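Alcohol dehydrogenase YqhD (Escherichia coli, PDB 4QGS) reduces a broad range of short-chain aldehydes to alcohols with NADPH, as a zinc-dependent member of the iron-containing alcohol dehydrogenase family. Local coordinates at residues A[310-313]-A[314-318]; A[219-222]-A[223-226]. All coordinates share one frame; numbering follows the deposited sequence.

How the interactions relate
Following the chain from the N terminus, interaction 2 comes first. It spans the end of the loop after helix 196-211 and the start of helix 222-244. Interaction 1 comes later and forms the start of helix 312-323, after helix 292-306. Both are local contacts at the start of a helix and close no long loop. They follow in series, and neither nests in nor crosses the other. The centres of interactions 1 and 2 lie about 13 Å apart, and the two touch directly. K314 NZ of interaction 1 makes a salt bridge to D225 OD1 of interaction 2, at 2.7 Å. Q317 packs against the same aspartate. Together they tie the first turns of helices 222-244 and 312-323 to each other within the helical C-terminal part of the enzyme.

Interaction 1. Residues A[310-313]-A[314-318]; sequences TKRA and KLLQY
K311 and L315 meet where helix 312-323 begins, with K311 as its N-cap residue. L315 N donates to K311 O at 2.8 Å, nearly in line with the carbonyl. L316 N to R312 O and Q317 N to A313 O repeat this i to i+4 bond along the first turns. L315 CG also lies 3.4 Å from K311 O. It has swung to the side of its own backbone N (chi1 -80°), which brings CD1 to 3.7 Å from K311 CB. Beyond CB the K311 chain runs away. NZ there pairs with E381 and D274 and reaches the carbonyl of V215. One residue further along, the R312 and L316 side chains cross obliquely. With R312 CG anti to the backbone N (chi1 165°) and a bend at chi3, the guanidinium comes beside L316 CD1. That methyl lies over one face of the group, 3.8 Å from R312 NH1, while NH2 pairs with D330. The K314 side chain ends at the carbonyl of Y214, which its NZ reaches along with the D225 salt bridge. At the first turn of the helix, a water accepts from K314 N at 3.0 Å and donates weakly to T310 O. The chemistry is therefore divided: leucine methyls pack on carbon and on a guanidinium face, while the charged ends of all three basic residues are matched by acidic partners.

Interaction 2. Residues A[219-222]-A[223-226]; sequences VDAK and IQDR
A221 is the N-cap residue of helix 222-244, and two i to i+4 bonds close the first turn: D225 N to A221 O at 3.0 Å and R226 N to K222 O at 2.9 Å, both close to straight. Q224 folds back on the cap. Its CG lies beside its own backbone N, and the chain then bends at chi2 (92°). This sets OE1 3.4 Å from A221 CB, with CD also close to that methyl. The amide's NE2 bonds the carbonyl of A269. Replacing Q224 by alanine is likely to leave the A269 carbonyl without this donor and the A221 methyl without the amide packed on it. D225 also turns towards the cap. Its OD2 accepts from a water at 2.9 Å. That water accepts from A221 N at 3.1 Å, and from V219 N in the conformer given, so it bridges D225 to the incoming loop. K222 extends back along the loop and bends at its end, where NZ makes a 2.6 Å salt bridge to the syn lone pair of D220 OD1. R226 CG lies 3.3 Å from K222 O. The turn follows the loop after helix 196-211 and lies at the surface, away from the zinc and cofactor sites. A221 and Q224 pack on V271, and D225 faces helix 312-323 through its pairing with K314.

Interaction 1. Residues A[310-313]-A[314-318]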
loop_
_atom_site.group_PDB
_atom_site.type_symbol
_atom_site.label_atom_id
_atom_site.label_comp_id
_atom_site.label_asym_id
_atom_site.label_seq_id
_atom_site.Cartn_x
_atom_site.Cartn_y
_atom_site.Cartn_z
ATOM N N THR A 310 -13.300 -22.640 0.806
ATOM C CA THR A 310 -13.138 -22.094 -0.534
ATOM C C THR A 310 -11.670 -21.836 -0.853
ATOM O O THR A 310 -11.278 -21.868 -2.016
ATOM C CB THR A 310 -13.915 -20.779 -0.725
ATOM O OG1 THR A 310 -13.444 -19.802 0.212
ATOM C CG2 THR A 310 -15.404 -20.989 -0.509
ATOM N N LYS A 311 -10.859 -21.584 0.177
ATOM C CA LYS A 311 -9.442 -21.299 -0.049
ATOM C C LYS A 311 -8.565 -22.534 0.096
ATOM O O LYS A 311 -7.341 -22.435 0.129
ATOM C CB LYS A 311 -8.949 -20.225 0.935
ATOM C CG LYS A 311 -9.547 -18.854 0.708
ATOM C CD LYS A 311 -8.966 -17.860 1.741
ATOM C CE LYS A 311 -9.552 -16.474 1.560
ATOM N NZ LYS A 311 -9.193 -15.866 0.243
ATOM N N ARG A 312 -9.191 -23.703 0.189
ATOM C CA ARG A 312 -8.473 -24.903 0.581
ATOM C C ARG A 312 -7.258 -25.206 -0.308
ATOM O O ARG A 312 -6.159 -25.389 0.206
ATOM C CB ARG A 312 -9.434 -26.098 0.595
ATOM C CG ARG A 312 -8.768 -27.436 0.640
ATOM C CD ARG A 312 -9.773 -28.499 0.236
ATOM N NE ARG A 312 -9.567 -29.756 0.943
ATOM C CZ ARG A 312 -8.813 -30.752 0.493
ATOM N NH1 ARG A 312 -8.171 -30.648 -0.670
ATOM N NH2 ARG A 312 -8.692 -31.856 1.216
ATOM N N ALA A 313 -7.438 -25.242 -1.625
ATOM C CA ALA A 313 -6.343 -25.585 -2.523
ATOM C C ALA A 313 -5.164 -24.618 -2.416
ATOM O O ALA A 313 -4.019 -25.050 -2.347
ATOM C CB ALA A 313 -6.846 -25.642 -3.966
ATOM N N LYS A 314 -5.444 -23.315 -2.397
ATOM C CA LYS A 314 -4.349 -22.349 -2.336
ATOM C C LYS A 314 -3.748 -22.275 -0.933
ATOM O O LYS A 314 -2.575 -21.960 -0.799
ATOM C CB LYS A 314 -4.806 -20.963 -2.811
ATOM C CG LYS A 314 -5.212 -20.907 -4.313
ATOM C CD LYS A 314 -4.127 -21.433 -5.266
ATOM C CE LYS A 314 -2.861 -20.545 -5.328
ATOM N NZ LYS A 314 -3.072 -19.273 -6.079
ATOM N N LEU A 315 -4.523 -22.563 0.110
ATOM C CA LEU A 315 -3.922 -22.665 1.444
ATOM C C LEU A 315 -2.923 -23.819 1.509
ATOM O O LEU A 315 -1.865 -23.700 2.113
ATOM C CB LEU A 315 -5.007 -22.835 2.511
ATOM C CG LEU A 315 -5.689 -21.531 2.908
ATOM C CD1 LEU A 315 -7.021 -21.818 3.616
ATOM C CD2 LEU A 315 -4.747 -20.720 3.823
ATOM N N LEU A 316 -3.250 -24.944 0.871
ATOM C CA LEU A 316 -2.330 -26.073 0.853
ATOM C C LEU A 316 -1.105 -25.790 -0.017
ATOM O O LEU A 316 0.013 -26.213 0.297
ATOM C CB LEU A 316 -3.051 -27.335 0.341
ATOM C CG LEU A 316 -4.115 -27.875 1.294
ATOM C CD1 LEU A 316 -4.970 -28.917 0.569
ATOM C CD2 LEU A 316 -3.468 -28.478 2.515
ATOM N N GLN A 317 -1.315 -25.077 -1.118
ATOM C CA GLN A 317 -0.197 -24.708 -1.986
ATOM C C GLN A 317 0.732 -23.745 -1.250
ATOM O O GLN A 317 1.951 -23.877 -1.295
ATOM C CB GLN A 317 -0.690 -24.084 -3.301
ATOM C CG GLN A 317 0.455 -23.773 -4.284
ATOM C CD GLN A 317 -0.035 -23.424 -5.681
ATOM O OE1 GLN A 317 -1.132 -23.812 -6.081
ATOM N NE2 GLN A 317 0.777 -22.679 -6.429
ATOM N N TYR A 318 0.131 -22.779 -0.565
ATOM C CA TYR A 318 0.860 -21.816 0.249
ATOM C C TYR A 318 1.666 -22.535 1.323
ATOM O O TYR A 318 2.846 -22.244 1.526
ATOM C CB TYR A 318 -0.142 -20.820 0.850
ATOM C CG TYR A 318 0.333 -19.930 1.982
ATOM C CD1 TYR A 318 1.129 -18.823 1.730
ATOM C CD2 TYR A 318 -0.091 -20.151 3.286
ATOM C CE1 TYR A 318 1.536 -17.971 2.763
ATOM C CE2 TYR A 318 0.306 -19.305 4.334
ATOM C CZ TYR A 318 1.125 -18.224 4.059
ATOM O OH TYR A 318 1.524 -17.383 5.075
HETATM O O HOH W 1 -8.186 -22.391 -3.099
#

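Interaction 2. Residues A[219-222]-A[223-226]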
loop_
_atom_site.group_PDB
_atom_site.type_symbol
_atom_site.label_atom_id
_atom_site.label_comp_id
_atom_site.label_asym_id
_atom_site.label_seq_id
_atom_site.Cartn_x
_atom_site.Cartn_y
_atom_site.Cartn_z
ATOM N N VAL A 219 -6.290 -21.217 -10.397
ATOM C CA VAL A 219 -6.681 -20.984 -11.783
ATOM C C VAL A 219 -5.538 -21.334 -12.732
ATOM O O VAL A 219 -5.543 -20.942 -13.890
ATOM C CB VAL A 219 -7.122 -19.521 -12.033
ATOM C CG1 VAL A 219 -8.377 -19.192 -11.233
ATOM C CG2 VAL A 219 -5.996 -18.536 -11.710
ATOM N N ASP A 220 -4.564 -22.088 -12.226
ATOM C CA ASP A 220 -3.375 -22.509 -12.987
ATOM C C ASP A 220 -2.652 -21.330 -13.642
ATOM O O ASP A 220 -2.227 -21.406 -14.804
ATOM C CB ASP A 220 -3.747 -23.550 -14.061
ATOM C CG ASP A 220 -2.535 -24.312 -14.584
ATOM O OD1 ASP A 220 -1.472 -24.272 -13.926
ATOM O OD2 ASP A 220 -2.638 -24.966 -15.654
ATOM N N ALA A 221 -2.530 -20.237 -12.899
ATOM C CA ALA A 221 -1.709 -19.107 -13.306
ATOM C C ALA A 221 -0.326 -19.289 -12.684
ATOM O O ALA A 221 -0.039 -18.739 -11.620
ATOM C CB ALA A 221 -2.337 -17.805 -12.867
ATOM N N LYS A 222 0.517 -20.089 -13.330
ATOM C CA LYS A 222 1.759 -20.542 -12.707
ATOM C C LYS A 222 2.752 -19.423 -12.423
ATOM O O LYS A 222 3.395 -19.424 -11.369
ATOM C CB LYS A 222 2.449 -21.610 -13.576
ATOM C CG LYS A 222 1.712 -22.955 -13.596
ATOM C CD LYS A 222 2.581 -24.044 -14.248
ATOM C CE LYS A 222 1.941 -25.421 -14.158
ATOM N NZ LYS A 222 0.645 -25.526 -14.885
ATOM N N ILE A 223 2.906 -18.483 -13.351
ATOM C CA ILE A 223 3.873 -17.397 -13.144
ATOM C C ILE A 223 3.414 -16.523 -11.972
ATOM O O ILE A 223 4.208 -16.194 -11.059
ATOM C CB ILE A 223 4.047 -16.541 -14.411
ATOM C CG1 ILE A 223 4.827 -17.329 -15.475
ATOM C CG2 ILE A 223 4.739 -15.217 -14.090
ATOM C CD1 ILE A 223 6.255 -17.614 -15.075
ATOM N N GLN A 224 2.133 -16.167 -11.987
ATOM C CA GLN A 224 1.561 -15.366 -10.898
ATOM C C GLN A 224 1.739 -16.038 -9.546
ATOM O O GLN A 224 2.113 -15.372 -8.558
ATOM C CB GLN A 224 0.077 -15.080 -11.160
ATOM C CG GLN A 224 -0.175 -14.156 -12.343
ATOM C CD GLN A 224 -0.394 -14.918 -13.663
ATOM O OE1 GLN A 224 0.246 -15.940 -13.926
ATOM N NE2 GLN A 224 -1.327 -14.425 -14.477
ATOM N N ASP A 225 1.476 -17.342 -9.489
ATOM C CA ASP A 225 1.684 -18.112 -8.267
ATOM C C ASP A 225 3.150 -18.136 -7.844
ATOM O O ASP A 225 3.463 -17.883 -6.678
ATOM C CB ASP A 225 1.179 -19.552 -8.415
ATOM C CG ASP A 225 -0.342 -19.664 -8.342
ATOM O OD1 ASP A 225 -1.016 -18.745 -7.809
ATOM O OD2 ASP A 225 -0.867 -20.700 -8.811
ATOM N N ARG A 226 4.053 -18.441 -8.775
ATOM C CA ARG A 226 5.470 -18.492 -8.428
ATOM C C ARG A 226 5.974 -17.129 -7.948
ATOM O O ARG A 226 6.800 -17.055 -7.044
ATOM C CB ARG A 226 6.324 -18.951 -9.620
ATOM C CG ARG A 226 6.216 -20.419 -9.974
ATOM C CD ARG A 226 6.708 -21.350 -8.866
ATOM N NE ARG A 226 6.694 -22.750 -9.315
ATOM C CZ ARG A 226 7.083 -23.788 -8.581
ATOM N NH1 ARG A 226 7.568 -23.596 -7.352
ATOM N NH2 ARG A 226 7.012 -25.021 -9.090
HETATM O O HOH W 2 -3.476 -19.978 -9.915
#